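Local coordinates for Lin1944 protein (Listeria innocua, PDB 3D7L) that is of unknown function but belongs to the short-chain dehydrogenase/reductase family and is probably an oxidoreductase, at residues D[24-29]-D[189-194]; D[95-100]-D[136-141]; D[99-104]-D[108-113]. All coordinates share one frame; numbering follows the deposited sequence.

Interaction 1: residues D[24-29]-D[189-194]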
# COMPACT_ATOMS: atom_id res chain seq x y z
N GLU D 24 -9.01 -17.22 22.42
CA GLU D 24 -10.10 -17.85 23.18
C GLU D 24 -9.76 -18.14 24.64
O GLU D 24 -10.63 -18.04 25.50
CB GLU D 24 -10.42 -19.21 22.58
CG GLU D 24 -11.43 -19.21 21.53
CD GLU D 24 -11.85 -20.61 21.18
OE1 GLU D 24 -13.08 -20.80 21.09
OE2 GLU D 24 -10.99 -21.51 21.04
N LYS D 25 -8.53 -18.58 24.89
CA LYS D 25 -8.08 -19.00 26.22
C LYS D 25 -8.07 -17.83 27.20
O LYS D 25 -8.12 -18.03 28.42
CB LYS D 25 -6.66 -19.55 26.15
CG LYS D 25 -6.34 -20.50 25.02
CD LYS D 25 -6.65 -21.92 25.38
CE LYS D 25 -5.50 -22.82 24.98
NZ LYS D 25 -5.52 -23.09 23.54
N LYS D 26 -7.96 -16.62 26.65
CA LYS D 26 -7.71 -15.41 27.44
C LYS D 26 -8.81 -14.34 27.36
O LYS D 26 -8.73 -13.34 28.08
CB LYS D 26 -6.39 -14.75 26.99
CG LYS D 26 -5.23 -15.68 26.70
CD LYS D 26 -3.90 -14.94 26.80
CE LYS D 26 -2.89 -15.80 27.53
NZ LYS D 26 -1.60 -15.10 27.58
N ALA D 27 -9.79 -14.52 26.48
CA ALA D 27 -10.81 -13.50 26.19
C ALA D 27 -12.10 -14.09 25.60
O ALA D 27 -12.10 -15.19 25.05
CB ALA D 27 -10.26 -12.47 25.22
N GLU D 28 -13.18 -13.32 25.70
CA GLU D 28 -14.36 -13.56 24.88
C GLU D 28 -14.07 -13.19 23.43
O GLU D 28 -13.72 -12.05 23.15
CB GLU D 28 -15.55 -12.73 25.39
CG GLU D 28 -16.87 -12.92 24.58
CD GLU D 28 -18.03 -12.04 25.09
OE1 GLU D 28 -17.78 -11.08 25.85
OE2 GLU D 28 -19.21 -12.31 24.72
N VAL D 29 -14.19 -14.15 22.52
CA VAL D 29 -14.00 -13.87 21.09
C VAL D 29 -15.36 -13.88 20.39
O VAL D 29 -16.08 -14.88 20.42
CB VAL D 29 -13.07 -14.89 20.39
CG1 VAL D 29 -12.85 -14.52 18.88
CG2 VAL D 29 -11.75 -15.01 21.10
N SER D 189 0.23 -8.73 19.79
CA SER D 189 -0.43 -7.47 19.47
C SER D 189 -1.59 -7.15 20.41
O SER D 189 -1.67 -6.04 20.91
CB SER D 189 -0.88 -7.40 18.01
OG SER D 189 -1.44 -6.14 17.76
N VAL D 190 -2.46 -8.11 20.69
CA VAL D 190 -3.63 -7.85 21.54
C VAL D 190 -3.26 -7.63 23.01
O VAL D 190 -3.79 -6.71 23.66
CB VAL D 190 -4.70 -8.98 21.39
CG1 VAL D 190 -5.86 -8.84 22.43
CG2 VAL D 190 -5.24 -9.01 19.97
N PHE D 191 -2.37 -8.46 23.54
CA PHE D 191 -2.15 -8.50 24.98
C PHE D 191 -0.90 -7.75 25.44
O PHE D 191 -0.78 -7.41 26.62
CB PHE D 191 -2.12 -9.95 25.47
CG PHE D 191 -3.48 -10.58 25.49
CD1 PHE D 191 -4.37 -10.31 26.53
CD2 PHE D 191 -3.88 -11.42 24.47
CE1 PHE D 191 -5.65 -10.89 26.55
CE2 PHE D 191 -5.14 -12.01 24.48
CZ PHE D 191 -6.04 -11.73 25.52
N GLY D 192 0.02 -7.53 24.50
CA GLY D 192 1.18 -6.66 24.72
C GLY D 192 0.79 -5.19 24.69
O GLY D 192 -0.41 -4.86 24.73
N ALA D 193 1.77 -4.30 24.61
CA ALA D 193 1.50 -2.87 24.76
C ALA D 193 2.20 -2.02 23.72
O ALA D 193 2.31 -0.78 23.90
CB ALA D 193 1.88 -2.40 26.18
N GLN D 194 2.67 -2.66 22.66
CA GLN D 194 3.38 -1.96 21.58
C GLN D 194 2.41 -1.46 20.52
O GLN D 194 1.28 -1.94 20.42
CB GLN D 194 4.44 -2.88 20.95
CG GLN D 194 5.37 -3.53 22.00
CD GLN D 194 6.38 -4.52 21.41
OE1 GLN D 194 6.27 -4.95 20.26
NE2 GLN D 194 7.37 -4.88 22.22

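Interaction 2: residues D[95-100]-D[136-141]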
# COMPACT_ATOMS: atom_id res chain seq x y z
N ASN D 95 -10.60 0.12 6.05
CA ASN D 95 -11.94 0.56 6.41
C ASN D 95 -12.39 -0.01 7.74
O ASN D 95 -13.07 0.69 8.50
CB ASN D 95 -12.94 0.30 5.27
CG ASN D 95 -12.75 1.28 4.10
OD1 ASN D 95 -12.01 2.24 4.23
ND2 ASN D 95 -13.40 1.02 2.97
N LEU D 96 -11.99 -1.23 8.07
CA LEU D 96 -12.30 -1.74 9.42
C LEU D 96 -11.70 -0.84 10.50
O LEU D 96 -12.25 -0.73 11.59
CB LEU D 96 -11.83 -3.17 9.63
CG LEU D 96 -12.40 -4.29 8.76
CD1 LEU D 96 -11.57 -5.52 9.07
CD2 LEU D 96 -13.91 -4.57 8.97
N VAL D 97 -10.56 -0.23 10.20
CA VAL D 97 -9.93 0.73 11.12
C VAL D 97 -10.66 2.08 11.05
O VAL D 97 -11.08 2.62 12.09
CB VAL D 97 -8.42 0.91 10.83
CG1 VAL D 97 -7.86 2.06 11.61
CG2 VAL D 97 -7.66 -0.39 11.10
N LEU D 98 -10.85 2.61 9.84
CA LEU D 98 -11.51 3.92 9.73
C LEU D 98 -12.91 3.94 10.35
O LEU D 98 -13.35 4.97 10.86
CB LEU D 98 -11.57 4.42 8.27
CG LEU D 98 -10.21 4.48 7.54
CD1 LEU D 98 -10.42 4.99 6.15
CD2 LEU D 98 -9.19 5.36 8.28
N LEU D 99 -13.62 2.82 10.27
CA LEU D 99 -15.00 2.74 10.79
C LEU D 99 -15.13 2.16 12.22
O LEU D 99 -16.19 2.26 12.83
CB LEU D 99 -15.91 2.00 9.80
CG LEU D 99 -15.98 2.61 8.40
CD1 LEU D 99 -16.54 1.65 7.36
CD2 LEU D 99 -16.76 3.94 8.36
N GLY D 100 -14.04 1.60 12.74
CA GLY D 100 -14.02 0.89 14.03
C GLY D 100 -13.41 1.55 15.27
O GLY D 100 -13.54 1.02 16.38
N THR D 136 0.75 -2.11 5.92
CA THR D 136 1.88 -1.98 6.86
C THR D 136 2.10 -0.50 7.15
O THR D 136 2.14 -0.07 8.32
CB THR D 136 3.19 -2.62 6.31
OG1 THR D 136 3.00 -4.03 6.12
CG2 THR D 136 4.34 -2.42 7.24
N ALA D 137 2.21 0.28 6.07
CA ALA D 137 2.47 1.72 6.14
C ALA D 137 1.32 2.51 6.77
O ALA D 137 1.58 3.41 7.56
CB ALA D 137 2.78 2.27 4.76
N PHE D 138 0.08 2.19 6.42
CA PHE D 138 -1.11 2.78 7.07
C PHE D 138 -1.06 2.63 8.59
O PHE D 138 -1.20 3.60 9.32
CB PHE D 138 -2.44 2.19 6.56
CG PHE D 138 -3.66 2.65 7.35
CD1 PHE D 138 -4.19 3.93 7.14
CD2 PHE D 138 -4.24 1.83 8.33
CE1 PHE D 138 -5.31 4.38 7.89
CE2 PHE D 138 -5.35 2.26 9.09
CZ PHE D 138 -5.89 3.55 8.86
N ALA D 139 -0.85 1.41 9.05
CA ALA D 139 -0.79 1.07 10.48
C ALA D 139 0.33 1.79 11.24
O ALA D 139 0.11 2.30 12.35
CB ALA D 139 -0.63 -0.44 10.65
N LYS D 140 1.53 1.83 10.64
CA LYS D 140 2.67 2.56 11.22
C LYS D 140 2.32 4.03 11.42
O LYS D 140 2.53 4.57 12.51
CB LYS D 140 3.93 2.41 10.36
CG LYS D 140 5.19 3.00 11.01
CD LYS D 140 6.40 2.84 10.10
CE LYS D 140 7.65 3.53 10.69
NZ LYS D 140 8.02 2.93 11.99
N SER D 141 1.75 4.67 10.39
CA SER D 141 1.33 6.08 10.47
C SER D 141 0.13 6.30 11.40
O SER D 141 0.14 7.20 12.22
CB SER D 141 1.02 6.65 9.08
OG SER D 141 1.01 8.07 9.09

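Interaction 3: residues D[99-104]-D[108-113]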
# COMPACT_ATOMS: atom_id res chain seq x y z
N LEU D 99 -13.62 2.82 10.27
CA LEU D 99 -15.00 2.74 10.79
C LEU D 99 -15.13 2.16 12.22
O LEU D 99 -16.19 2.26 12.83
CB LEU D 99 -15.91 2.00 9.80
CG LEU D 99 -15.98 2.61 8.40
CD1 LEU D 99 -16.54 1.65 7.36
CD2 LEU D 99 -16.76 3.94 8.36
N GLY D 100 -14.04 1.60 12.74
CA GLY D 100 -14.02 0.89 14.03
C GLY D 100 -13.41 1.55 15.27
O GLY D 100 -13.54 1.02 16.38
N ILE D 101 -12.75 2.71 15.11
CA ILE D 101 -12.12 3.40 16.26
C ILE D 101 -13.13 3.68 17.37
O ILE D 101 -12.83 3.51 18.57
CB ILE D 101 -11.36 4.69 15.83
CG1 ILE D 101 -10.23 4.37 14.84
CG2 ILE D 101 -10.76 5.41 17.04
CD1 ILE D 101 -9.71 5.58 14.04
N ASP D 102 -14.34 4.06 16.97
CA ASP D 102 -15.41 4.40 17.89
C ASP D 102 -15.96 3.17 18.62
O ASP D 102 -16.63 3.29 19.64
CB ASP D 102 -16.54 5.16 17.15
CG ASP D 102 -16.29 6.67 17.08
OD1 ASP D 102 -15.56 7.21 17.95
OD2 ASP D 102 -16.85 7.36 16.19
N SER D 103 -15.63 1.98 18.11
CA SER D 103 -16.01 0.73 18.76
C SER D 103 -14.98 0.20 19.74
O SER D 103 -15.22 -0.81 20.38
CB SER D 103 -16.30 -0.35 17.72
OG SER D 103 -17.50 -0.04 17.04
N LEU D 104 -13.82 0.85 19.84
CA LEU D 104 -12.81 0.36 20.76
C LEU D 104 -12.87 1.04 22.10
O LEU D 104 -13.02 2.27 22.19
CB LEU D 104 -11.40 0.50 20.19
CG LEU D 104 -10.92 -0.57 19.21
CD1 LEU D 104 -9.51 -0.22 18.85
CD2 LEU D 104 -11.00 -2.00 19.83
N GLY D 108 -7.63 0.08 23.83
CA GLY D 108 -7.89 -1.06 22.95
C GLY D 108 -6.86 -1.10 21.83
O GLY D 108 -5.95 -0.26 21.80
N SER D 109 -6.97 -2.07 20.93
CA SER D 109 -6.02 -2.20 19.81
C SER D 109 -6.66 -2.72 18.54
O SER D 109 -7.68 -3.40 18.60
CB SER D 109 -4.88 -3.16 20.19
OG SER D 109 -5.35 -4.49 20.26
N PHE D 110 -6.05 -2.38 17.38
CA PHE D 110 -6.31 -3.03 16.09
C PHE D 110 -5.13 -3.95 15.74
O PHE D 110 -3.99 -3.59 15.96
CB PHE D 110 -6.42 -2.01 14.96
CG PHE D 110 -7.64 -1.15 15.01
CD1 PHE D 110 -8.85 -1.61 14.51
CD2 PHE D 110 -7.57 0.14 15.53
CE1 PHE D 110 -9.99 -0.81 14.54
CE2 PHE D 110 -8.73 0.95 15.56
CZ PHE D 110 -9.92 0.47 15.05
N THR D 111 -5.41 -5.13 15.17
CA THR D 111 -4.34 -5.94 14.57
C THR D 111 -4.75 -6.31 13.15
O THR D 111 -5.82 -6.88 12.95
CB THR D 111 -4.04 -7.19 15.36
OG1 THR D 111 -3.88 -6.86 16.73
CG2 THR D 111 -2.78 -7.88 14.85
N LEU D 112 -3.89 -6.00 12.17
CA LEU D 112 -4.22 -6.24 10.76
C LEU D 112 -3.29 -7.27 10.14
O LEU D 112 -2.18 -7.45 10.62
CB LEU D 112 -4.15 -4.92 9.98
CG LEU D 112 -5.37 -4.01 9.84
CD1 LEU D 112 -6.48 -4.13 10.92
CD2 LEU D 112 -4.93 -2.52 9.59
N THR D 113 -3.70 -7.96 9.07
CA THR D 113 -2.81 -9.00 8.50
C THR D 113 -2.16 -8.52 7.21
O THR D 113 -2.83 -7.96 6.36
CB THR D 113 -3.54 -10.35 8.26
OG1 THR D 113 -4.10 -10.82 9.50
CG2 THR D 113 -2.58 -11.40 7.72

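Interaction 1: residues D[24-29]-D[189-194]
K26 and A27 meet the ring of F191 at the surface of the Rossmann-type fold. The turn leading into strand 28-33 approaches the end of helix 179-191, which packs on the parallel sheet. F191 is the last helical residue before G192 leaves the helix. Its CG lies anti to its carbonyl carbon (chi1 -73°), and this sends the ring out toward the turn. With CG beside its backbone N (chi1 -42°) and a nearly extended chi2, K26 lays CD over one face of the ring, offset toward the rim. The bend at chi3 then turns CE and NZ. CD makes a CH-pi contact, 4.1 Å from the centroid of the F191 ring and 16° off the ring normal. The K26 NZ is 5.5 Å from that centroid, so any cation-pi attraction is weak. Its stronger partner is E187, in a salt bridge. The opposite face of the ring is met by CG1 of V190, the preceding residue in the helix. A27 comes in at the ring edge, near its plane, with CB 4.3 Å from F191 CZ. The closest approach is at the base of the lysine, where K26 CB is 3.4 Å from F191 CZ.

Interaction 2: residues D[95-100]-D[136-141]
V97 and L98 of helix 79-100 receive the ring of F138 from helix 126-142. The tight part is at V97. Its CG1 lies in the plane of the F138 ring, at the edge, 3.6 Å from CE2 and 3.7 Å from CZ of that ring. V97 CB also approaches, 3.8 Å from F138 CE2. The first torsion of F138, with CG anti to the backbone N (chi1 172°), carries the ring toward the other helix. The nearest alpha carbons of the two segments, V97 CA and A139 CA, are 9.2 Å apart. These helices flank the same face of the Rossmann-type sheet. In many short-chain dehydrogenases the equivalent pair builds a four-helix dimer interface, and the packing here is consistent with that. N95 lies on P79 of the second subunit, and A137 lies on A129 of that subunit. On the sheet side, V97 also touches F110, L112 and I152. The looser part is at L98, which is partly exposed. It touches the ring obliquely through one methyl, CD2, 3.8 Å from F138 CZ.

Interaction 3: residues D[99-104]-D[108-113]
F110 of strand 108-113 sets its ring edge against G100 and I101 and one face against L104, where the chain leaves helix 79-100. This is the return half of a beta-alpha-beta crossover of the Rossmann-type fold. Strand 59-64 leads to helix 79-100, and the chain then turns back into strand 108-113 beside it. A short 3-10 segment, 101-103, makes the turn. From CB the F110 side chain starts off across the line to the other segment, with CG anti to the carbonyl carbon (chi1 -70°). The ring then swings nearer to the turn. CD2 meets the methyl L104 CD1 at 3.9 Å. CE2 lies deeper, 3.6 Å from L104 CD1 and 3.8 Å from I101 CG1. CE1, on the other side of the ring, packs against the backbone of L96 and V97. CZ, the tip, reaches the backbone of the turn, 3.6 Å from I101 N and 3.7 Å from G100 C. Both of these backbone atoms lie at the ring edge, in its plane. G100 has no side chain, so the edge can come up against the main chain. L104 CD1 makes a CH-pi contact over one face of the F110 ring, 23° off the ring normal. The two methyls of L104 also pack on the strand backbone, with CD1 3.7 Å and CD2 3.8 Å from S109 O. The turn itself is tied by a backbone bond from S103 N to G100 O. The carbonyl of L104 accepts hydrogen bonds from K58 NZ and R148 NH2. S109 and F110 make their backbone bonds to the neighbouring strands. The contact is thus largely apolar and buried, and with no polar bond between the segments its cohesion probably comes mainly from dispersion and excluded water.

Interaction 1 is a surface contact; interactions 2 and 3 are buried. Interactions 2 and 3 have centres 8 Å apart, share L99 and G100, and both use helix 79-100. They also meet where V97 CG2 lies 3.8 Å from L112 CD2. Both also touch the second subunit. Interaction 1 meets interaction 3 through strand 108-113, where S189 OG and T111 OG1 probably hydrogen-bond at 2.7 Å. It does not touch interaction 2. Each contact centres on one phenylalanine, but the partners differ. At the surface it is a lysine chain whose charge pairs with a glutamate. Between the helices it is aliphatic side chains. At the crossover it is aliphatic side chains and backbone.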